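Local coordinates for protein fructose 1-phosphate kinase (Staphylococcus aureus, PDB 2JG5) that probably phosphorylates fructose 1-phosphate to fructose 1,6-bisphosphate at the expense of ATP, as a sugar kinase of the pfkB family, at residues 13-18 with 29-34. Sequence-based numbering, arbitrary orientation.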
loop_
_atom_site.group_PDB
_atom_site.type_symbol
_atom_site.label_atom_id
_atom_site.label_comp_id
_atom_site.label_asym_id
_atom_site.label_seq_id
_atom_site.Cartn_x
_atom_site.Cartn_y
_atom_site.Cartn_z
ATOM N N TYR A 13 -6.787 -0.667 -2.406
ATOM C CA TYR A 13 -5.922 0.085 -3.296
ATOM C C TYR A 13 -6.360 -0.127 -4.754
ATOM O O TYR A 13 -6.045 -1.141 -5.382
ATOM C CB TYR A 13 -4.467 -0.324 -3.052
ATOM C CG TYR A 13 -3.428 0.474 -3.803
ATOM C CD1 TYR A 13 -3.680 1.785 -4.217
ATOM C CD2 TYR A 13 -2.179 -0.077 -4.081
ATOM C CE1 TYR A 13 -2.718 2.515 -4.904
ATOM C CE2 TYR A 13 -1.204 0.646 -4.773
ATOM C CZ TYR A 13 -1.482 1.940 -5.179
ATOM O OH TYR A 13 -0.530 2.665 -5.840
ATOM N N VAL A 14 -7.113 0.840 -5.271
ATOM C CA VAL A 14 -7.654 0.753 -6.615
ATOM C C VAL A 14 -6.666 1.361 -7.613
ATOM O O VAL A 14 -6.244 2.503 -7.455
ATOM C CB VAL A 14 -9.041 1.421 -6.725
ATOM C CG1 VAL A 14 -9.545 1.356 -8.151
ATOM C CG2 VAL A 14 -10.043 0.743 -5.790
ATOM N N ILE A 15 -6.293 0.574 -8.621
ATOM C CA ILE A 15 -5.284 0.972 -9.590
ATOM C C ILE A 15 -5.854 0.897 -10.999
ATOM O O ILE A 15 -6.284 -0.170 -11.458
ATOM C CB ILE A 15 -4.003 0.097 -9.494
ATOM C CG1 ILE A 15 -3.462 0.069 -8.056
ATOM C CG2 ILE A 15 -2.940 0.609 -10.465
ATOM C CD1 ILE A 15 -2.375 -0.966 -7.820
ATOM N N PHE A 16 -5.879 2.041 -11.672
ATOM C CA PHE A 16 -6.284 2.085 -13.055
ATOM C C PHE A 16 -5.037 1.987 -13.891
ATOM O O PHE A 16 -4.077 2.744 -13.680
ATOM C CB PHE A 16 -7.038 3.375 -13.375
ATOM C CG PHE A 16 -8.406 3.447 -12.757
ATOM C CD1 PHE A 16 -8.559 3.734 -11.399
ATOM C CD2 PHE A 16 -9.539 3.233 -13.527
ATOM C CE1 PHE A 16 -9.824 3.797 -10.824
ATOM C CE2 PHE A 16 -10.811 3.294 -12.956
ATOM C CZ PHE A 16 -10.952 3.581 -11.602
ATOM N N THR A 17 -5.059 1.046 -14.838
ATOM C CA THR A 17 -3.951 0.825 -15.762
ATOM C C THR A 17 -4.454 0.099 -16.995
ATOM O O THR A 17 -5.256 -0.836 -16.891
ATOM C CB THR A 17 -2.766 0.063 -15.080
ATOM O OG1 THR A 17 -1.582 0.194 -15.874
ATOM C CG2 THR A 17 -3.092 -1.414 -14.833
ATOM N N ASN A 18 -3.988 0.547 -18.158
ATOM C CA ASN A 18 -4.405 0.006 -19.453
ATOM C C ASN A 18 -3.508 -1.132 -19.949
ATOM O O ASN A 18 -2.304 -1.119 -19.705
ATOM C CB ASN A 18 -4.428 1.134 -20.489
ATOM C CG ASN A 18 -5.077 0.717 -21.778
ATOM O OD1 ASN A 18 -4.399 0.486 -22.785
ATOM N ND2 ASN A 18 -6.398 0.596 -21.758
ATOM N N THR A 29 -2.190 4.664 -14.686
ATOM C CA THR A 29 -2.649 5.990 -15.131
ATOM C C THR A 29 -3.302 6.761 -13.979
ATOM O O THR A 29 -3.393 7.987 -14.044
ATOM C CB THR A 29 -3.614 5.946 -16.367
ATOM O OG1 THR A 29 -4.888 5.405 -15.991
ATOM C CG2 THR A 29 -3.030 5.126 -17.514
ATOM N N ALA A 30 -3.756 6.042 -12.942
ATOM C CA ALA A 30 -4.286 6.646 -11.707
ATOM C C ALA A 30 -4.571 5.613 -10.636
ATOM O O ALA A 30 -4.851 4.459 -10.938
ATOM C CB ALA A 30 -5.545 7.432 -11.979
ATOM N N THR A 31 -4.520 6.039 -9.379
ATOM C CA THR A 31 -4.887 5.175 -8.267
ATOM C C THR A 31 -5.746 5.909 -7.254
ATOM O O THR A 31 -5.767 7.120 -7.205
ATOM C CB THR A 31 -3.656 4.626 -7.488
ATOM O OG1 THR A 31 -3.052 5.684 -6.739
ATOM C CG2 THR A 31 -2.632 3.966 -8.406
ATOM N N TYR A 32 -6.467 5.160 -6.438
ATOM C CA TYR A 32 -7.082 5.751 -5.275
ATOM C C TYR A 32 -7.283 4.673 -4.233
ATOM O O TYR A 32 -7.054 3.494 -4.499
ATOM C CB TYR A 32 -8.370 6.513 -5.621
ATOM C CG TYR A 32 -9.502 5.661 -6.124
ATOM C CD1 TYR A 32 -9.917 5.731 -7.456
ATOM C CD2 TYR A 32 -10.180 4.794 -5.261
ATOM C CE1 TYR A 32 -10.991 4.947 -7.914
ATOM C CE2 TYR A 32 -11.237 4.005 -5.708
ATOM C CZ TYR A 32 -11.638 4.079 -7.030
ATOM O OH TYR A 32 -12.689 3.286 -7.452
ATOM N N LYS A 33 -7.691 5.094 -3.042
ATOM C CA LYS A 33 -7.736 4.217 -1.889
ATOM C C LYS A 33 -8.997 4.470 -1.119
ATOM O O LYS A 33 -9.423 5.615 -0.987
ATOM C CB LYS A 33 -6.570 4.531 -0.951
ATOM C CG LYS A 33 -5.209 4.187 -1.474
ATOM C CD LYS A 33 -4.170 4.421 -0.386
ATOM C CE LYS A 33 -2.802 4.469 -0.962
ATOM N NZ LYS A 33 -2.642 5.697 -1.788
ATOM N N PHE A 34 -9.585 3.407 -0.588
ATOM C CA PHE A 34 -10.629 3.572 0.422
ATOM C C PHE A 34 -10.612 2.504 1.521
ATOM O O PHE A 34 -9.921 1.499 1.414
ATOM C CB PHE A 34 -12.015 3.710 -0.223
ATOM C CG PHE A 34 -12.379 2.595 -1.169
ATOM C CD1 PHE A 34 -13.009 1.440 -0.698
ATOM C CD2 PHE A 34 -12.151 2.725 -2.538
ATOM C CE1 PHE A 34 -13.388 0.406 -1.575
ATOM C CE2 PHE A 34 -12.523 1.708 -3.424
ATOM C CZ PHE A 34 -13.139 0.535 -2.943
#
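Val14 and Tyr32 face each other as a hydrogen-bonded pair of an antiparallel hairpin and illustrate how a branched residue can serve as a platform for an aromatic ring. The tyrosine CG sits between its own backbone N and carbonyl carbon (chi1 66°). The ring lies beside Val14, whose CB stands over one face, 3.8 Å from the ring centroid. Val14 CG2 touches both Tyr32 CE2 and, at 3.6 Å, Phe34 CE2. Phe16 lies on the same face of the sheet as Val14 and Tyr32: its CE1 comes within 3.3 Å of Tyr32 CE1, the two ring planes inclined at 46°.

On the opposite face of the sheet, Tyr13 has CG anti to the backbone N (chi1 -174°), and its ring meets Thr31 obliquely, CE1 lying 3.5 Å from Thr31 CB. Ile15 CG1 covers the centre of one face of that ring.

The backbone fixes this register. Val14 and Tyr32 exchange N-H...O bonds in both directions, and Phe16 N donates to Ala30 O at 2.7 Å. Farther toward the turn the pairing slips into a classic beta bulge, in which Thr29 and Ala30 both face Phe16 and their N-H groups make weak bonds to its single carbonyl oxygen.

Strand 10-16 also pairs with strand 88-94, while strand 25-36 forms an outer edge of this four-stranded sheet within the chain. The face bearing Tyr13, Ile15, Thr31 and Lys33 meets the second subunit: Tyr13 OH hydrogen-bonds to Ile89 O and Lys33 NZ forms a salt bridge with Asp86, both of that subunit. Such a small sheet, projecting from the larger alpha/beta domain and serving in dimer contacts, is consistent with the lid of pfkB-family kinases.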